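Local coordinates for protein RavO (Legionella pneumophila subsp. pneumophila, PDB 6DM4) that binds a phosphotyrosine peptide of human Shc1 through its SH2 domain, the part described here, and so probably engages phosphorylated host proteins, at residues 92-97 and 106-111. Sequence-based numbering, arbitrary orientation.
Sequences TPIDIL and TQHITQ
I94 lays its CD1 methyl over one face of the H108 imidazole, a small example of how an edge strand meets a helix through a CH-pi contact. In the conformer described here the methyl stands 4.2 Å from the ring centroid, 20° off the normal and displaced toward the rim, so that CD2 of H108 is its closest ring atom at 3.9 Å. With CG anti to the backbone N (chi1 -167°), the H108 ring reaches toward the strand, and it also makes a hydrogen bond between its ND1 and OH of Y73, whose own ring meets it steeply. This is the more enclosed part, with Y73 of strand 67-76 beside it. The other part lies at the margin, toward solvent: L97 CD1 meets only the aliphatic base of Q107, at 3.8 Å from its CG. Beyond that carbon the Q107 chain bends at chi2 (-59°), carrying its amide away from L97, and OE1 accepts a bond in the carbonyl plane from NE2 of Q111 at 3.1 Å. This surface contact thus joins the last sheet strand and the link after it to helix 101-119, consistent with the C-terminal flanking helix (αB) packing on the central antiparallel sheet of an SH2 domain.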
ATOM      1  N   THR A  92      -2.785 -20.494  -7.134  1.00 51.43           N
ATOM      2  CA  THR A  92      -3.831 -21.182  -6.387  1.00 53.16           C
ATOM      3  C   THR A  92      -4.698 -20.161  -5.663  1.00 50.72           C
ATOM      4  O   THR A  92      -4.198 -19.409  -4.816  1.00 47.86           O
ATOM      5  CB  THR A  92      -3.238 -22.177  -5.388  1.00 54.27           C
ATOM      6  OG1 THR A  92      -2.630 -23.264  -6.098  1.00 57.84           O
ATOM      7  CG2 THR A  92      -4.331 -22.724  -4.476  1.00 55.61           C
ATOM      8  N   PRO A  93      -5.996 -20.116  -5.955  1.00 52.82           N
ATOM      9  CA  PRO A  93      -6.838 -19.043  -5.415  1.00 50.78           C
ATOM     10  C   PRO A  93      -7.038 -19.163  -3.913  1.00 49.81           C
ATOM     11  O   PRO A  93      -7.102 -20.258  -3.350  1.00 52.27           O
ATOM     12  CB  PRO A  93      -8.164 -19.218  -6.168  1.00 53.94           C
ATOM     13  CG  PRO A  93      -8.183 -20.657  -6.569  1.00 61.01           C
ATOM     14  CD  PRO A  93      -6.747 -21.025  -6.838  1.00 57.02           C
ATOM     15  N   ILE A  94      -7.132 -18.002  -3.271  1.00 45.21           N
ATOM     16  CA  ILE A  94      -7.363 -17.882  -1.836  1.00 52.70           C
ATOM     17  C   ILE A  94      -8.612 -17.035  -1.641  1.00 51.45           C
ATOM     18  O   ILE A  94      -8.652 -15.877  -2.076  1.00 50.51           O
ATOM     19  CB  ILE A  94      -6.165 -17.240  -1.118  1.00 48.79           C
ATOM     20  CG1 ILE A  94      -4.958 -18.177  -1.114  1.00 49.17           C
ATOM     21  CG2 ILE A  94      -6.541 -16.858   0.294  1.00 46.89           C
ATOM     22  CD1 ILE A  94      -3.716 -17.551  -0.496  1.00 46.62           C
ATOM     23  N   ASP A  95      -9.625 -17.600  -0.992  1.00 53.67           N
ATOM     24  CA  ASP A  95     -10.833 -16.842  -0.691  1.00 55.38           C
ATOM     25  C   ASP A  95     -10.629 -16.033   0.582  1.00 49.42           C
ATOM     26  O   ASP A  95     -10.055 -16.523   1.557  1.00 47.43           O
ATOM     27  CB  ASP A  95     -12.035 -17.773  -0.529  1.00 63.98           C
ATOM     28  CG  ASP A  95     -11.911 -18.677   0.685  1.00 70.94           C
ATOM     29  OD1 ASP A  95     -11.206 -19.704   0.597  1.00 73.92           O
ATOM     30  OD2 ASP A  95     -12.511 -18.356   1.734  1.00 73.29           O
ATOM     31  N   ILE A  96     -11.109 -14.794   0.572  1.00 47.70           N
ATOM     32  CA  ILE A  96     -10.866 -13.876   1.681  1.00 47.10           C
ATOM     33  C   ILE A  96     -11.768 -14.236   2.854  1.00 49.52           C
ATOM     34  O   ILE A  96     -12.994 -14.322   2.711  1.00 45.64           O
ATOM     35  CB  ILE A  96     -11.082 -12.420   1.242  1.00 46.77           C
ATOM     36  CG1 ILE A  96     -10.129 -12.058   0.099  1.00 44.03           C
ATOM     37  CG2 ILE A  96     -10.895 -11.476   2.419  1.00 44.79           C
ATOM     38  CD1 ILE A  96      -8.687 -12.407   0.377  1.00 40.82           C
ATOM     39  N   LEU A  97     -11.162 -14.420   4.025  1.00 41.62           N
ATOM     40  CA  LEU A  97     -11.899 -14.747   5.236  1.00 46.38           C
ATOM     41  C   LEU A  97     -12.732 -13.544   5.683  1.00 44.78           C
ATOM     42  O   LEU A  97     -12.494 -12.417   5.236  1.00 42.02           O
ATOM     43  CB  LEU A  97     -10.920 -15.176   6.332  1.00 47.49           C
ATOM     44  CG  LEU A  97     -10.084 -16.412   5.996  1.00 48.77           C
ATOM     45  CD1 LEU A  97      -9.186 -16.821   7.161  1.00 49.44           C
ATOM     46  CD2 LEU A  97     -10.981 -17.553   5.611  1.00 52.54           C
ATOM     47  N   THR A 106      -2.751 -13.780   7.404  1.00 32.38           N
ATOM     48  CA  THR A 106      -2.249 -14.203   8.707  1.00 34.86           C
ATOM     49  C   THR A 106      -2.525 -15.685   8.947  1.00 35.50           C
ATOM     50  O   THR A 106      -1.649 -16.424   9.415  1.00 34.77           O
ATOM     51  CB  THR A 106      -2.868 -13.351   9.812  1.00 35.19           C
ATOM     52  OG1 THR A 106      -2.449 -11.990   9.651  1.00 36.49           O
ATOM     53  CG2 THR A 106      -2.425 -13.846  11.181  1.00 37.89           C
ATOM     54  N   GLN A 107      -3.736 -16.139   8.621  1.00 33.78           N
ATOM     55  CA  GLN A 107      -4.056 -17.553   8.796  1.00 35.33           C
ATOM     56  C   GLN A 107      -3.248 -18.432   7.849  1.00 35.41           C
ATOM     57  O   GLN A 107      -2.751 -19.486   8.252  1.00 38.50           O
ATOM     58  CB  GLN A 107      -5.555 -17.787   8.594  1.00 36.42           C
ATOM     59  CG  GLN A 107      -6.407 -17.187   9.692  1.00 38.46           C
ATOM     60  CD  GLN A 107      -6.051 -17.742  11.057  1.00 41.49           C
ATOM     61  OE1 GLN A 107      -5.901 -18.952  11.225  1.00 42.69           O
ATOM     62  NE2 GLN A 107      -5.926 -16.861  12.042  1.00 43.55           N
ATOM     63  N   HIS A 108      -3.106 -18.022   6.588  1.00 33.99           N
ATOM     64  CA  HIS A 108      -2.360 -18.829   5.625  0.50 33.24           C
ATOM     65  C   HIS A 108      -0.893 -18.936   6.015  1.00 32.13           C
ATOM     66  O   HIS A 108      -0.272 -19.993   5.847  1.00 31.75           O
ATOM     67  CB  HIS A 108      -2.498 -18.229   4.223  0.50 33.19           C
ATOM     68  CG  HIS A 108      -2.040 -19.135   3.122  0.50 33.42           C
ATOM     69  ND1 HIS A 108      -0.737 -19.161   2.673  0.50 32.90           N
ATOM     70  CD2 HIS A 108      -2.716 -20.031   2.365  0.50 35.49           C
ATOM     71  CE1 HIS A 108      -0.628 -20.042   1.694  0.50 33.58           C
ATOM     72  NE2 HIS A 108      -1.815 -20.584   1.488  0.50 36.05           N
ATOM     73  N   ILE A 109      -0.322 -17.851   6.541  1.00 30.90           N
ATOM     74  CA  ILE A 109       1.097 -17.832   6.881  1.00 33.57           C
ATOM     75  C   ILE A 109       1.358 -18.560   8.194  1.00 34.88           C
ATOM     76  O   ILE A 109       2.271 -19.387   8.288  1.00 36.98           O
ATOM     77  CB  ILE A 109       1.609 -16.379   6.933  1.00 33.28           C
ATOM     78  CG1 ILE A 109       1.583 -15.751   5.542  1.00 33.73           C
ATOM     79  CG2 ILE A 109       3.032 -16.331   7.486  1.00 34.90           C
ATOM     80  CD1 ILE A 109       1.404 -14.243   5.545  1.00 34.81           C
ATOM     81  N   THR A 110       0.582 -18.249   9.237  1.00 33.61           N
ATOM     82  CA  THR A 110       0.878 -18.821  10.548  1.00 36.48           C
ATOM     83  C   THR A 110       0.553 -20.307  10.601  1.00 35.62           C
ATOM     84  O   THR A 110       1.270 -21.071  11.257  1.00 37.61           O
ATOM     85  CB  THR A 110       0.126 -18.074  11.650  1.00 39.63           C
ATOM     86  OG1 THR A 110      -1.280 -18.158  11.418  1.00 38.79           O
ATOM     87  CG2 THR A 110       0.548 -16.607  11.691  1.00 39.62           C
ATOM     88  N   GLN A 111      -0.508 -20.742   9.917  1.00 34.74           N
ATOM     89  CA  GLN A 111      -0.778 -22.172   9.839  1.00 36.04           C
ATOM     90  C   GLN A 111       0.315 -22.886   9.058  1.00 38.09           C
ATOM     91  O   GLN A 111       0.713 -24.000   9.417  1.00 38.69           O
ATOM     92  CB  GLN A 111      -2.150 -22.421   9.204  1.00 36.46           C
ATOM     93  CG  GLN A 111      -3.332 -22.000  10.071  1.00 38.94           C
ATOM     94  CD  GLN A 111      -4.676 -22.417   9.482  1.00 43.73           C
ATOM     95  OE1 GLN A 111      -4.787 -23.443   8.807  1.00 43.81           O
ATOM     96  NE2 GLN A 111      -5.707 -21.618   9.743  1.00 45.79           N
TER